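Local coordinates for putative Oleoyl-[acyl-carrier protein] thioesterase (Lactobacillus plantarum, PDB 2OWN) that probably hydrolyses oleoyl- and related acyl-carrier-protein thioesters, releasing free fatty acids from their carrier, at residues E14-T19 against V82-R87; T32-I37 against Y68-T73; R98-R103 against I113-V118; N8-S13 against P137-V142. All coordinates share one frame; numbering follows the deposited sequence.

Contact 1: E14-T19 against V82-R87; sequences EQHRIT and VTIAVR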
loop_
_atom_site.group_PDB
_atom_site.type_symbol
_atom_site.label_atom_id
_atom_site.label_comp_id
_atom_site.label_asym_id
_atom_site.label_seq_id
_atom_site.Cartn_x
_atom_site.Cartn_y
_atom_site.Cartn_z
ATOM N N GLU B 14 3.346 -11.409 16.717
ATOM C CA GLU B 14 3.109 -9.973 16.922
ATOM C C GLU B 14 1.683 -9.605 16.513
ATOM O O GLU B 14 1.081 -10.307 15.687
ATOM C CB GLU B 14 4.117 -9.116 16.138
ATOM C CG GLU B 14 3.965 -9.103 14.588
ATOM C CD GLU B 14 5.049 -8.299 13.915
ATOM O OE1 GLU B 14 6.220 -8.629 14.127
ATOM O OE2 GLU B 14 4.739 -7.383 13.134
ATOM N N GLN B 15 1.186 -8.499 17.066
ATOM C CA GLN B 15 -0.144 -7.971 16.764
ATOM C C GLN B 15 -0.026 -6.910 15.661
ATOM O O GLN B 15 0.999 -6.215 15.556
ATOM C CB GLN B 15 -0.831 -7.407 18.005
ATOM C CG GLN B 15 -1.123 -8.478 19.074
ATOM C CD GLN B 15 -1.779 -7.932 20.341
ATOM O OE1 GLN B 15 -2.433 -6.881 20.337
ATOM N NE2 GLN B 15 -1.619 -8.664 21.439
ATOM N N HIS B 16 -1.054 -6.824 14.821
ATOM C CA HIS B 16 -1.119 -5.842 13.731
ATOM C C HIS B 16 -2.553 -5.343 13.556
ATOM O O HIS B 16 -3.472 -6.150 13.391
ATOM C CB HIS B 16 -0.608 -6.413 12.401
ATOM C CG HIS B 16 -0.661 -5.426 11.270
ATOM N ND1 HIS B 16 0.332 -4.499 11.049
ATOM C CD2 HIS B 16 -1.612 -5.190 10.335
ATOM C CE1 HIS B 16 -0.000 -3.741 10.021
ATOM N NE2 HIS B 16 -1.175 -4.140 9.565
ATOM N N ARG B 17 -2.688 -4.021 13.521
ATOM C CA ARG B 17 -3.942 -3.333 13.323
ATOM C C ARG B 17 -4.062 -3.170 11.807
ATOM O O ARG B 17 -3.226 -2.486 11.184
ATOM C CB ARG B 17 -3.955 -1.999 14.091
ATOM C CG ARG B 17 -5.136 -1.091 13.879
ATOM C CD ARG B 17 -5.036 -0.209 12.627
ATOM N NE ARG B 17 -6.199 0.629 12.583
ATOM C CZ ARG B 17 -6.329 1.823 13.156
ATOM N NH1 ARG B 17 -5.344 2.434 13.857
ATOM N NH2 ARG B 17 -7.487 2.428 13.004
ATOM N N ILE B 18 -5.131 -3.730 11.236
ATOM C CA ILE B 18 -5.420 -3.642 9.797
ATOM C C ILE B 18 -6.000 -2.244 9.558
ATOM O O ILE B 18 -7.015 -1.896 10.166
ATOM C CB ILE B 18 -6.425 -4.712 9.327
ATOM C CG1 ILE B 18 -5.903 -6.138 9.572
ATOM C CG2 ILE B 18 -6.790 -4.552 7.816
ATOM C CD1 ILE B 18 -4.706 -6.560 8.713
ATOM N N THR B 19 -5.323 -1.447 8.724
ATOM C CA THR B 19 -5.745 -0.079 8.388
ATOM C C THR B 19 -6.644 -0.092 7.154
ATOM O O THR B 19 -6.627 -1.063 6.389
ATOM C CB THR B 19 -4.526 0.849 8.119
ATOM O OG1 THR B 19 -3.803 0.386 6.973
ATOM C CG2 THR B 19 -3.589 0.881 9.326
ATOM N N VAL B 82 -5.124 -8.236 14.386
ATOM C CA VAL B 82 -4.770 -9.641 14.098
ATOM C C VAL B 82 -3.409 -9.985 14.690
ATOM O O VAL B 82 -2.560 -9.102 14.825
ATOM C CB VAL B 82 -4.742 -9.986 12.576
ATOM C CG1 VAL B 82 -6.130 -9.815 11.970
ATOM C CG2 VAL B 82 -3.657 -9.177 11.788
ATOM N N THR B 83 -3.226 -11.271 15.012
ATOM C CA THR B 83 -1.993 -11.829 15.555
ATOM C C THR B 83 -1.341 -12.613 14.403
ATOM O O THR B 83 -1.998 -13.500 13.830
ATOM C CB THR B 83 -2.285 -12.710 16.779
ATOM O OG1 THR B 83 -2.851 -11.886 17.806
ATOM C CG2 THR B 83 -1.023 -13.373 17.323
ATOM N N ILE B 84 -0.099 -12.250 14.042
ATOM C CA ILE B 84 0.672 -12.921 12.972
ATOM C C ILE B 84 1.755 -13.762 13.660
ATOM O O ILE B 84 2.722 -13.195 14.184
ATOM C CB ILE B 84 1.345 -11.970 11.913
ATOM C CG1 ILE B 84 0.365 -10.958 11.301
ATOM C CG2 ILE B 84 2.020 -12.801 10.796
ATOM C CD1 ILE B 84 0.060 -9.762 12.149
ATOM N N ALA B 85 1.558 -15.086 13.683
ATOM C CA ALA B 85 2.511 -16.058 14.252
ATOM C C ALA B 85 3.329 -16.612 13.081
ATOM O O ALA B 85 2.763 -16.845 12.005
ATOM C CB ALA B 85 1.795 -17.170 14.983
ATOM N N VAL B 86 4.638 -16.805 13.287
ATOM C CA VAL B 86 5.574 -17.316 12.255
ATOM C C VAL B 86 6.571 -18.347 12.839
ATOM O O VAL B 86 6.896 -18.283 14.025
ATOM C CB VAL B 86 6.313 -16.122 11.565
ATOM C CG1 VAL B 86 7.235 -15.375 12.545
ATOM C CG2 VAL B 86 7.088 -16.592 10.342
ATOM N N ARG B 87 7.026 -19.282 11.993
ATOM C CA ARG B 87 7.972 -20.343 12.374
ATOM C C ARG B 87 8.806 -20.849 11.189
ATOM O O ARG B 87 8.236 -21.203 10.151
ATOM C CB ARG B 87 7.189 -21.504 13.021
ATOM C CG ARG B 87 8.023 -22.709 13.510
ATOM C CD ARG B 87 7.203 -23.682 14.365
ATOM N NE ARG B 87 6.168 -24.416 13.621
ATOM C CZ ARG B 87 5.263 -25.266 14.138
ATOM N NH1 ARG B 87 5.189 -25.525 15.455
ATOM N NH2 ARG B 87 4.384 -25.866 13.317
#
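Glu-14 opens a short antiparallel ladder and is paired with Ile-84. Its O receives Ile-84 N at 2.8 Å, nearly along the C=O axis and close to straight (169° at the hydrogen). The return bond, Glu-14 N to Ile-84 O, is longer at 3.2 Å, with its donor above the carbonyl plane. Gln-15 forms a non-hydrogen-bonded pair with Thr-83. Its CG, anti to its own carbonyl carbon, runs alongside Thr-83 OG1 at 4.0 Å, and both side chains point the same way. Gln-15 CA also approaches Val-82 O. His-16 restores the bonded pattern: its N reaches Val-82 O at 2.7 Å, and Val-82 N reaches His-16 O at 2.8 Å. The turned-in tip of Ile-84, CD1, presses on His-16 CB at 3.4 Å, a tight fit. The imidazole NE2 bonds to Glu-22. Beyond the strand end, Ile-18 CD1 lies in plane at the edge of the His-16 ring and meets Val-82 CG2 obliquely at 4.2 Å. Strand 12-17 thus pairs with one side of strand 81-91, whose other side pairs with strand 95-103. Glu-14, His-16, Ile-84 and Val-86 rest on helix 31-48, as in the hotdog fold.

Contact 2: T32-I37 against Y68-T73; sequences TTLIDI and YAIDIT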
loop_
_atom_site.group_PDB
_atom_site.type_symbol
_atom_site.label_atom_id
_atom_site.label_comp_id
_atom_site.label_asym_id
_atom_site.label_seq_id
_atom_site.Cartn_x
_atom_site.Cartn_y
_atom_site.Cartn_z
ATOM N N THR B 32 -2.086 -8.613 -1.044
ATOM C CA THR B 32 -0.838 -7.824 -0.935
ATOM C C THR B 32 -0.560 -7.588 0.563
ATOM O O THR B 32 0.524 -7.943 1.031
ATOM C CB THR B 32 -0.920 -6.506 -1.715
ATOM O OG1 THR B 32 -1.296 -6.794 -3.070
ATOM C CG2 THR B 32 0.414 -5.753 -1.692
ATOM N N THR B 33 -1.574 -7.096 1.293
ATOM C CA THR B 33 -1.485 -6.877 2.764
ATOM C C THR B 33 -1.212 -8.166 3.555
ATOM O O THR B 33 -0.405 -8.133 4.478
ATOM C CB THR B 33 -2.747 -6.201 3.335
ATOM O OG1 THR B 33 -2.805 -4.881 2.808
ATOM C CG2 THR B 33 -2.755 -6.135 4.911
ATOM N N LEU B 34 -1.885 -9.266 3.175
ATOM C CA LEU B 34 -1.739 -10.583 3.842
ATOM C C LEU B 34 -0.283 -11.052 3.796
ATOM O O LEU B 34 0.268 -11.412 4.842
ATOM C CB LEU B 34 -2.660 -11.652 3.239
ATOM C CG LEU B 34 -2.782 -12.973 4.011
ATOM C CD1 LEU B 34 -3.485 -12.729 5.339
ATOM C CD2 LEU B 34 -3.540 -14.002 3.204
ATOM N N ILE B 35 0.329 -11.004 2.604
ATOM C CA ILE B 35 1.767 -11.358 2.427
ATOM C C ILE B 35 2.662 -10.315 3.119
ATOM O O ILE B 35 3.657 -10.702 3.749
ATOM C CB ILE B 35 2.159 -11.551 0.928
ATOM C CG1 ILE B 35 1.388 -12.727 0.320
ATOM C CG2 ILE B 35 3.659 -11.782 0.745
ATOM C CD1 ILE B 35 1.615 -14.092 0.968
ATOM N N ASP B 36 2.315 -9.022 2.991
ATOM C CA ASP B 36 3.057 -7.913 3.658
ATOM C C ASP B 36 3.248 -8.122 5.177
ATOM O O ASP B 36 4.382 -8.038 5.677
ATOM C CB ASP B 36 2.396 -6.527 3.429
ATOM C CG ASP B 36 2.693 -5.885 2.071
ATOM O OD1 ASP B 36 3.682 -6.209 1.378
ATOM O OD2 ASP B 36 1.916 -4.955 1.733
ATOM N N ILE B 37 2.145 -8.432 5.868
ATOM C CA ILE B 37 2.156 -8.662 7.341
ATOM C C ILE B 37 2.805 -10.004 7.733
ATOM O O ILE B 37 3.377 -10.088 8.814
ATOM C CB ILE B 37 0.754 -8.430 8.018
ATOM C CG1 ILE B 37 -0.285 -9.509 7.655
ATOM C CG2 ILE B 37 0.264 -6.992 7.700
ATOM C CD1 ILE B 37 -1.690 -9.231 8.207
ATOM N N TYR B 68 4.437 -20.253 -2.440
ATOM C CA TYR B 68 3.437 -19.941 -1.387
ATOM C C TYR B 68 2.162 -20.786 -1.604
ATOM O O TYR B 68 1.738 -20.966 -2.743
ATOM C CB TYR B 68 2.946 -18.481 -1.306
ATOM C CG TYR B 68 3.853 -17.464 -0.686
ATOM C CD1 TYR B 68 4.136 -17.504 0.700
ATOM C CD2 TYR B 68 4.311 -16.354 -1.422
ATOM C CE1 TYR B 68 4.957 -16.508 1.324
ATOM C CE2 TYR B 68 5.129 -15.342 -0.817
ATOM C CZ TYR B 68 5.447 -15.429 0.558
ATOM O OH TYR B 68 6.245 -14.463 1.152
ATOM N N ALA B 69 1.607 -21.297 -0.505
ATOM C CA ALA B 69 0.322 -22.024 -0.454
ATOM C C ALA B 69 -0.406 -21.312 0.696
ATOM O O ALA B 69 0.110 -21.316 1.809
ATOM C CB ALA B 69 0.502 -23.489 -0.171
ATOM N N ILE B 70 -1.550 -20.686 0.414
ATOM C CA ILE B 70 -2.333 -19.900 1.395
ATOM C C ILE B 70 -3.726 -20.511 1.539
ATOM O O ILE B 70 -4.398 -20.677 0.528
ATOM C CB ILE B 70 -2.469 -18.412 0.952
ATOM C CG1 ILE B 70 -1.113 -17.798 0.537
ATOM C CG2 ILE B 70 -3.146 -17.565 2.054
ATOM C CD1 ILE B 70 -1.211 -16.391 0.010
ATOM N N ASP B 71 -4.114 -20.865 2.772
ATOM C CA ASP B 71 -5.424 -21.429 3.127
ATOM C C ASP B 71 -6.132 -20.286 3.848
ATOM O O ASP B 71 -5.726 -19.945 4.950
ATOM C CB ASP B 71 -5.248 -22.672 4.021
ATOM C CG ASP B 71 -6.573 -23.336 4.444
ATOM O OD1 ASP B 71 -7.667 -23.000 3.944
ATOM O OD2 ASP B 71 -6.505 -24.255 5.292
ATOM N N ILE B 72 -7.179 -19.719 3.237
ATOM C CA ILE B 72 -7.928 -18.576 3.797
ATOM C C ILE B 72 -9.320 -18.969 4.330
ATOM O O ILE B 72 -10.168 -19.401 3.552
ATOM C CB ILE B 72 -8.059 -17.421 2.741
ATOM C CG1 ILE B 72 -6.670 -16.979 2.241
ATOM C CG2 ILE B 72 -8.820 -16.212 3.323
ATOM C CD1 ILE B 72 -6.692 -15.941 1.172
ATOM N N THR B 73 -9.521 -18.825 5.652
ATOM C CA THR B 73 -10.818 -19.053 6.335
ATOM C C THR B 73 -11.616 -17.759 6.079
ATOM O O THR B 73 -12.763 -17.805 5.623
ATOM C CB THR B 73 -10.652 -19.371 7.831
ATOM O OG1 THR B 73 -9.899 -20.584 7.967
ATOM C CG2 THR B 73 -12.003 -19.540 8.526
#
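Thr-32 OG1 is the best-held polar atom, with two hydrogen-bond partners, Asp-186 OD1 and Ala-182 O. The Thr-32 carbonyl is also taken up, within the helix, by Asp-36 N at 2.9 Å from Thr-32 O. The contact with strand 68-72 lies on another side of the helix and is made by apolar groups and one aromatic ring. Ile-35 carries most of it. Its CG1 is anti to the carbonyl carbon, and this torsion and the bend at chi2 (-60°) together put CD1 over the centre of the Tyr-68 ring. CD1 stands 4.0 Å from the Tyr-68 ring centroid, only 6° off the normal, a well-centred CH-pi contact. The other branch, Ile-35 CG2, touches Tyr-68 OH at 3.7 Å. Ile-35 CD1 also meets Ile-70 CD1 at 3.8 Å, the two side chains crossing obliquely. Leu-34 points to the strand too, with CG anti to the backbone N. Its CD2 meets Ile-70 CG2 tip to tip at 3.8 Å and comes within 4.2 Å of Ile-72 CD1. All five touching residues are buried. The arrangement is the hotdog core: helix 31-48 packs across strand 61-72, the segments 112° apart in direction. Strands 109-121 and 200-209 flank that strand, and Phe-185 of helix 184-191 also packs on Ile-35.

Contact 3: R98-R103 against I113-V118; sequences REFWIR and ITSIWV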
loop_
_atom_site.group_PDB
_atom_site.type_symbol
_atom_site.label_atom_id
_atom_site.label_comp_id
_atom_site.label_asym_id
_atom_site.label_seq_id
_atom_site.Cartn_x
_atom_site.Cartn_y
_atom_site.Cartn_z
ATOM N N ARG B 98 8.956 -22.542 5.587
ATOM C CA ARG B 98 8.475 -21.517 6.536
ATOM C C ARG B 98 6.941 -21.436 6.572
ATOM O O ARG B 98 6.301 -21.295 5.517
ATOM C CB ARG B 98 9.099 -20.173 6.173
ATOM C CG ARG B 98 8.709 -18.972 7.063
ATOM C CD ARG B 98 9.633 -17.774 6.833
ATOM N NE ARG B 98 10.910 -18.002 7.517
ATOM C CZ ARG B 98 11.249 -17.596 8.751
ATOM N NH1 ARG B 98 10.437 -16.863 9.532
ATOM N NH2 ARG B 98 12.460 -17.921 9.216
ATOM N N GLU B 99 6.384 -21.501 7.790
ATOM C CA GLU B 99 4.942 -21.439 8.064
ATOM C C GLU B 99 4.541 -20.119 8.743
ATOM O O GLU B 99 5.335 -19.553 9.513
ATOM C CB GLU B 99 4.519 -22.604 8.944
ATOM C CG GLU B 99 4.558 -23.947 8.246
ATOM C CD GLU B 99 4.200 -25.053 9.188
ATOM O OE1 GLU B 99 5.086 -25.566 9.902
ATOM O OE2 GLU B 99 3.038 -25.482 9.171
ATOM N N PHE B 100 3.312 -19.663 8.455
ATOM C CA PHE B 100 2.726 -18.427 9.032
ATOM C C PHE B 100 1.253 -18.673 9.392
ATOM O O PHE B 100 0.559 -19.365 8.637
ATOM C CB PHE B 100 2.714 -17.224 8.073
ATOM C CG PHE B 100 3.999 -16.966 7.330
ATOM C CD1 PHE B 100 4.350 -17.771 6.224
ATOM C CD2 PHE B 100 4.799 -15.840 7.623
ATOM C CE1 PHE B 100 5.530 -17.529 5.481
ATOM C CE2 PHE B 100 5.990 -15.580 6.869
ATOM C CZ PHE B 100 6.351 -16.428 5.796
ATOM N N TRP B 101 0.786 -18.083 10.497
ATOM C CA TRP B 101 -0.615 -18.165 10.953
ATOM C C TRP B 101 -1.119 -16.765 11.270
ATOM O O TRP B 101 -0.493 -16.078 12.080
ATOM C CB TRP B 101 -0.766 -19.004 12.213
ATOM C CG TRP B 101 -0.382 -20.401 12.067
ATOM C CD1 TRP B 101 -1.211 -21.460 11.850
ATOM C CD2 TRP B 101 0.941 -20.925 12.136
ATOM N NE1 TRP B 101 -0.486 -22.621 11.774
ATOM C CE2 TRP B 101 0.841 -22.331 11.942
ATOM C CE3 TRP B 101 2.216 -20.347 12.333
ATOM C CZ2 TRP B 101 1.976 -23.182 11.939
ATOM C CZ3 TRP B 101 3.366 -21.196 12.340
ATOM C CH2 TRP B 101 3.226 -22.601 12.139
ATOM N N ILE B 102 -2.196 -16.340 10.605
ATOM C CA ILE B 102 -2.849 -15.043 10.844
ATOM C C ILE B 102 -4.099 -15.457 11.632
ATOM O O ILE B 102 -4.912 -16.240 11.098
ATOM C CB ILE B 102 -3.217 -14.289 9.552
ATOM C CG1 ILE B 102 -2.018 -14.149 8.593
ATOM C CG2 ILE B 102 -3.788 -12.922 9.879
ATOM C CD1 ILE B 102 -0.844 -13.426 9.133
ATOM N N ARG B 103 -4.215 -14.958 12.878
ATOM C CA ARG B 103 -5.327 -15.254 13.799
ATOM C C ARG B 103 -6.026 -13.983 14.276
ATOM O O ARG B 103 -5.409 -12.903 14.294
ATOM C CB ARG B 103 -4.810 -16.024 15.022
ATOM C CG ARG B 103 -4.139 -17.368 14.720
ATOM C CD ARG B 103 -3.754 -18.078 16.019
ATOM N NE ARG B 103 -3.209 -19.431 15.813
ATOM C CZ ARG B 103 -1.915 -19.802 15.735
ATOM N NH1 ARG B 103 -0.890 -18.936 15.861
ATOM N NH2 ARG B 103 -1.632 -21.102 15.541
ATOM N N ILE B 113 -0.454 -19.875 5.960
ATOM C CA ILE B 113 0.469 -19.789 4.836
ATOM C C ILE B 113 1.652 -20.734 5.029
ATOM O O ILE B 113 2.221 -20.787 6.126
ATOM C CB ILE B 113 1.023 -18.345 4.643
ATOM C CG1 ILE B 113 -0.118 -17.312 4.523
ATOM C CG2 ILE B 113 1.964 -18.266 3.422
ATOM C CD1 ILE B 113 0.353 -15.862 4.354
ATOM N N THR B 114 1.945 -21.517 3.985
ATOM C CA THR B 114 3.119 -22.404 3.911
ATOM C C THR B 114 3.951 -21.833 2.753
ATOM O O THR B 114 3.388 -21.228 1.824
ATOM C CB THR B 114 2.783 -23.903 3.713
ATOM O OG1 THR B 114 2.115 -24.121 2.467
ATOM C CG2 THR B 114 1.921 -24.411 4.855
ATOM N N SER B 115 5.271 -22.005 2.817
ATOM C CA SER B 115 6.186 -21.486 1.786
ATOM C C SER B 115 7.537 -22.184 1.694
ATOM O O SER B 115 7.961 -22.825 2.650
ATOM C CB SER B 115 6.439 -20.002 2.060
ATOM O OG SER B 115 6.990 -19.840 3.351
ATOM N N ILE B 116 8.189 -22.001 0.537
ATOM C CA ILE B 116 9.519 -22.536 0.216
ATOM C C ILE B 116 10.430 -21.343 -0.142
ATOM O O ILE B 116 10.016 -20.463 -0.910
ATOM C CB ILE B 116 9.483 -23.583 -0.931
ATOM C CG1 ILE B 116 8.568 -24.772 -0.590
ATOM C CG2 ILE B 116 10.895 -24.118 -1.249
ATOM C CD1 ILE B 116 8.993 -25.616 0.610
ATOM N N TRP B 117 11.643 -21.335 0.427
ATOM C CA TRP B 117 12.666 -20.297 0.224
ATOM C C TRP B 117 14.017 -20.925 -0.160
ATOM O O TRP B 117 14.350 -22.004 0.339
ATOM C CB TRP B 117 12.850 -19.491 1.505
ATOM C CG TRP B 117 11.648 -18.741 1.997
ATOM C CD1 TRP B 117 10.577 -19.253 2.677
ATOM C CD2 TRP B 117 11.432 -17.326 1.920
ATOM N NE1 TRP B 117 9.687 -18.253 2.987
ATOM C CE2 TRP B 117 10.181 -17.058 2.548
ATOM C CE3 TRP B 117 12.163 -16.250 1.365
ATOM C CZ2 TRP B 117 9.631 -15.752 2.640
ATOM C CZ3 TRP B 117 11.623 -14.929 1.460
ATOM C CH2 TRP B 117 10.360 -14.703 2.097
ATOM N N VAL B 118 14.783 -20.225 -1.006
ATOM C CA VAL B 118 16.128 -20.644 -1.482
ATOM C C VAL B 118 17.151 -19.497 -1.335
ATOM O O VAL B 118 16.763 -18.320 -1.410
ATOM C CB VAL B 118 16.091 -21.137 -2.955
ATOM C CG1 VAL B 118 15.224 -22.379 -3.072
ATOM C CG2 VAL B 118 15.598 -20.045 -3.914
#
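Backbone bonding comes first. Phe-100 and Ile-113 form an antiparallel hydrogen-bonded pair: Phe-100 N to Ile-113 O is 2.8 Å, and Ile-113 N to Phe-100 O is 2.9 Å. Both donors lie in the carbonyl planes. Arg-98 N also reaches Ser-115 O, at 3.1 Å. The side-chain bonds centre on Ser-115 OG, in the crowded position between backbone N and carbonyl carbon (chi1 59°). It donates to Arg-98 O at 2.7 Å and accepts from Trp-117 NE1 at 3.2 Å. The aromatic and apolar contacts share one face of the hairpin. Phe-100 turns its edge to Ile-113 O and to Ser-115 OG, and its CD1 meets Ile-113 CG2 at 3.7 Å. The Arg-98 and Trp-117 side chains cross obliquely, with Arg-98 CB 3.8 Å from Trp-117 NE1; the guanidinium goes on to a cation-pi contact with Tyr-138. The buried serine hydroxyl is therefore satisfied as both donor and acceptor, which probably fixes its rotation. The bent bond from NE1 may help orient the indole.

Contact 4: N8-S13 against P137-V142; sequences NASLYS and PYQSEV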
loop_
_atom_site.group_PDB
_atom_site.type_symbol
_atom_site.label_atom_id
_atom_site.label_comp_id
_atom_site.label_asym_id
_atom_site.label_seq_id
_atom_site.Cartn_x
_atom_site.Cartn_y
_atom_site.Cartn_z
ATOM N N ASN B 8 9.586 -28.607 17.149
ATOM C CA ASN B 8 10.595 -27.951 18.008
ATOM C C ASN B 8 11.041 -26.543 17.544
ATOM O O ASN B 8 11.772 -25.881 18.291
ATOM C CB ASN B 8 11.834 -28.859 18.187
ATOM C CG ASN B 8 11.499 -30.231 18.808
ATOM O OD1 ASN B 8 10.343 -30.542 19.119
ATOM N ND2 ASN B 8 12.525 -31.058 18.973
ATOM N N ALA B 9 10.615 -26.091 16.347
ATOM C CA ALA B 9 10.978 -24.754 15.815
ATOM C C ALA B 9 10.313 -23.626 16.610
ATOM O O ALA B 9 9.157 -23.773 17.033
ATOM C CB ALA B 9 10.655 -24.632 14.327
ATOM N N SER B 10 11.057 -22.526 16.807
ATOM C CA SER B 10 10.599 -21.354 17.582
ATOM C C SER B 10 9.418 -20.643 16.919
ATOM O O SER B 10 9.421 -20.481 15.702
ATOM C CB SER B 10 11.731 -20.336 17.778
ATOM O OG SER B 10 12.852 -20.918 18.421
ATOM N N LEU B 11 8.431 -20.252 17.734
ATOM C CA LEU B 11 7.222 -19.547 17.304
ATOM C C LEU B 11 7.341 -18.077 17.730
ATOM O O LEU B 11 7.407 -17.794 18.933
ATOM C CB LEU B 11 5.975 -20.185 17.931
ATOM C CG LEU B 11 4.579 -19.655 17.556
ATOM C CD1 LEU B 11 4.290 -19.808 16.073
ATOM C CD2 LEU B 11 3.531 -20.407 18.351
ATOM N N TYR B 12 7.415 -17.173 16.742
ATOM C CA TYR B 12 7.491 -15.722 16.950
ATOM C C TYR B 12 6.157 -15.133 16.515
ATOM O O TYR B 12 5.720 -15.422 15.384
ATOM C CB TYR B 12 8.638 -15.089 16.147
ATOM C CG TYR B 12 8.734 -13.574 16.310
ATOM C CD1 TYR B 12 9.416 -13.009 17.413
ATOM C CD2 TYR B 12 8.117 -12.692 15.384
ATOM C CE1 TYR B 12 9.492 -11.582 17.592
ATOM C CE2 TYR B 12 8.180 -11.266 15.555
ATOM C CZ TYR B 12 8.874 -10.728 16.659
ATOM O OH TYR B 12 8.941 -9.365 16.833
ATOM N N SER B 13 5.548 -14.288 17.369
ATOM C CA SER B 13 4.265 -13.617 17.061
ATOM C C SER B 13 4.236 -12.128 17.408
ATOM O O SER B 13 4.998 -11.665 18.259
ATOM C CB SER B 13 3.063 -14.314 17.717
ATOM O OG SER B 13 3.038 -14.167 19.117
ATOM N N PRO B 137 19.452 -20.163 14.367
ATOM C CA PRO B 137 18.698 -19.303 15.322
ATOM C C PRO B 137 17.157 -19.500 15.326
ATOM O O PRO B 137 16.537 -19.280 16.361
ATOM C CB PRO B 137 19.074 -17.880 14.888
ATOM C CG PRO B 137 20.396 -18.023 14.296
ATOM C CD PRO B 137 20.349 -19.324 13.548
ATOM N N TYR B 138 16.572 -19.913 14.192
ATOM C CA TYR B 138 15.126 -20.218 14.098
ATOM C C TYR B 138 14.768 -21.586 14.743
ATOM O O TYR B 138 13.579 -21.847 14.962
ATOM C CB TYR B 138 14.616 -20.245 12.641
ATOM C CG TYR B 138 14.936 -19.024 11.805
ATOM C CD1 TYR B 138 14.509 -17.732 12.201
ATOM C CD2 TYR B 138 15.616 -19.154 10.569
ATOM C CE1 TYR B 138 14.813 -16.572 11.399
ATOM C CE2 TYR B 138 15.908 -18.022 9.756
ATOM C CZ TYR B 138 15.498 -16.740 10.171
ATOM O OH TYR B 138 15.795 -15.666 9.374
ATOM N N GLN B 139 15.776 -22.442 15.005
ATOM C CA GLN B 139 15.649 -23.796 15.583
ATOM C C GLN B 139 14.902 -24.744 14.602
ATOM O O GLN B 139 14.149 -25.620 15.021
ATOM C CB GLN B 139 15.051 -23.758 17.010
ATOM C CG GLN B 139 15.858 -22.879 17.990
ATOM C CD GLN B 139 15.338 -22.880 19.429
ATOM O OE1 GLN B 139 14.382 -23.582 19.776
ATOM N NE2 GLN B 139 15.979 -22.080 20.276
ATOM N N SER B 140 15.204 -24.594 13.304
ATOM C CA SER B 140 14.582 -25.367 12.214
ATOM C C SER B 140 15.157 -26.785 12.170
ATOM O O SER B 140 16.381 -26.934 12.316
ATOM C CB SER B 140 14.846 -24.696 10.856
ATOM O OG SER B 140 14.471 -23.334 10.846
ATOM N N GLU B 141 14.303 -27.806 11.981
ATOM C CA GLU B 141 14.781 -29.208 11.918
ATOM C C GLU B 141 15.372 -29.516 10.533
ATOM O O GLU B 141 14.864 -29.023 9.518
ATOM C CB GLU B 141 13.718 -30.257 12.298
ATOM C CG GLU B 141 12.467 -30.403 11.413
ATOM C CD GLU B 141 11.613 -31.644 11.757
ATOM O OE1 GLU B 141 11.849 -32.344 12.777
ATOM O OE2 GLU B 141 10.683 -31.936 10.972
ATOM N N VAL B 142 16.426 -30.341 10.517
ATOM C CA VAL B 142 17.120 -30.761 9.292
ATOM C C VAL B 142 16.341 -31.969 8.757
ATOM O O VAL B 142 16.178 -32.958 9.487
ATOM C CB VAL B 142 18.610 -31.133 9.548
ATOM C CG1 VAL B 142 19.317 -31.530 8.247
ATOM C CG2 VAL B 142 19.348 -29.967 10.213
HETATM O O HOH W 1 14.415 -18.626 17.758
HETATM O O HOH W 2 11.349 -20.469 13.883
#
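Ser-10 and Gln-139 face each other with matching first torsions. In Ser-10 the OG is anti to the carbonyl carbon (chi1 -57°), which brings it over the flat carboxamide of Gln-139. The closest atom there is Gln-139 CD, 3.3 Å from Ser-10 OG. Gln-139 likewise holds CG anti to its carbonyl carbon (chi1 -57°), then runs straight out. Its last torsion is near 3°, so OE1 eclipses CB and turns toward the segment 8-13. The Gln-139 backbone is left-handed helical, which turns the chain out of the 3-10 turn at 137-138. In this hotdog fold the lead-in to strand 12-17 lies beside the run into strand 141-142, and both strands pair with strand 81-91, the first antiparallel, the second parallel. Ser-10 N donates to Tyr-138 O at 3.2 Å, in the carbonyl plane. The same Tyr-138 O takes a second bond from a water, 2.8 Å away, which also donates to Ser-10 O. Another water links Ser-10 OG, at 2.9 Å, to Pro-137 O. Ala-9 CA comes to 3.4 Å from Gln-139 O in a CA-H...O contact. The Tyr-138 ring leads away from this junction, and its hydroxyl bonds to Ser-46 OG.

In the fold
Contacts 1 to 3 lie in the N-terminal hotdog region, and contact 4 joins its first residues to the segment that follows. Contact 4 spans the longest stretch of chain, from residue 8 to residue 142, and encloses the other three. Contact 1 encloses contact 2, and contact 3 follows as a hairpin. Contacts 1 and 3 have centres about 13 Å apart and meet along the neighbouring strands 81-91 and 95-103. Contact 2, about 9 Å from contact 3 between centres, sets helix 31-48 against this curved sheet. Contact 4 lies about 20 Å from contact 2 between centres, without touching it. Contacts 1 and 2 also touch the second subunit, so strand 12-17 and helix 31-48 take part in the dimer interface.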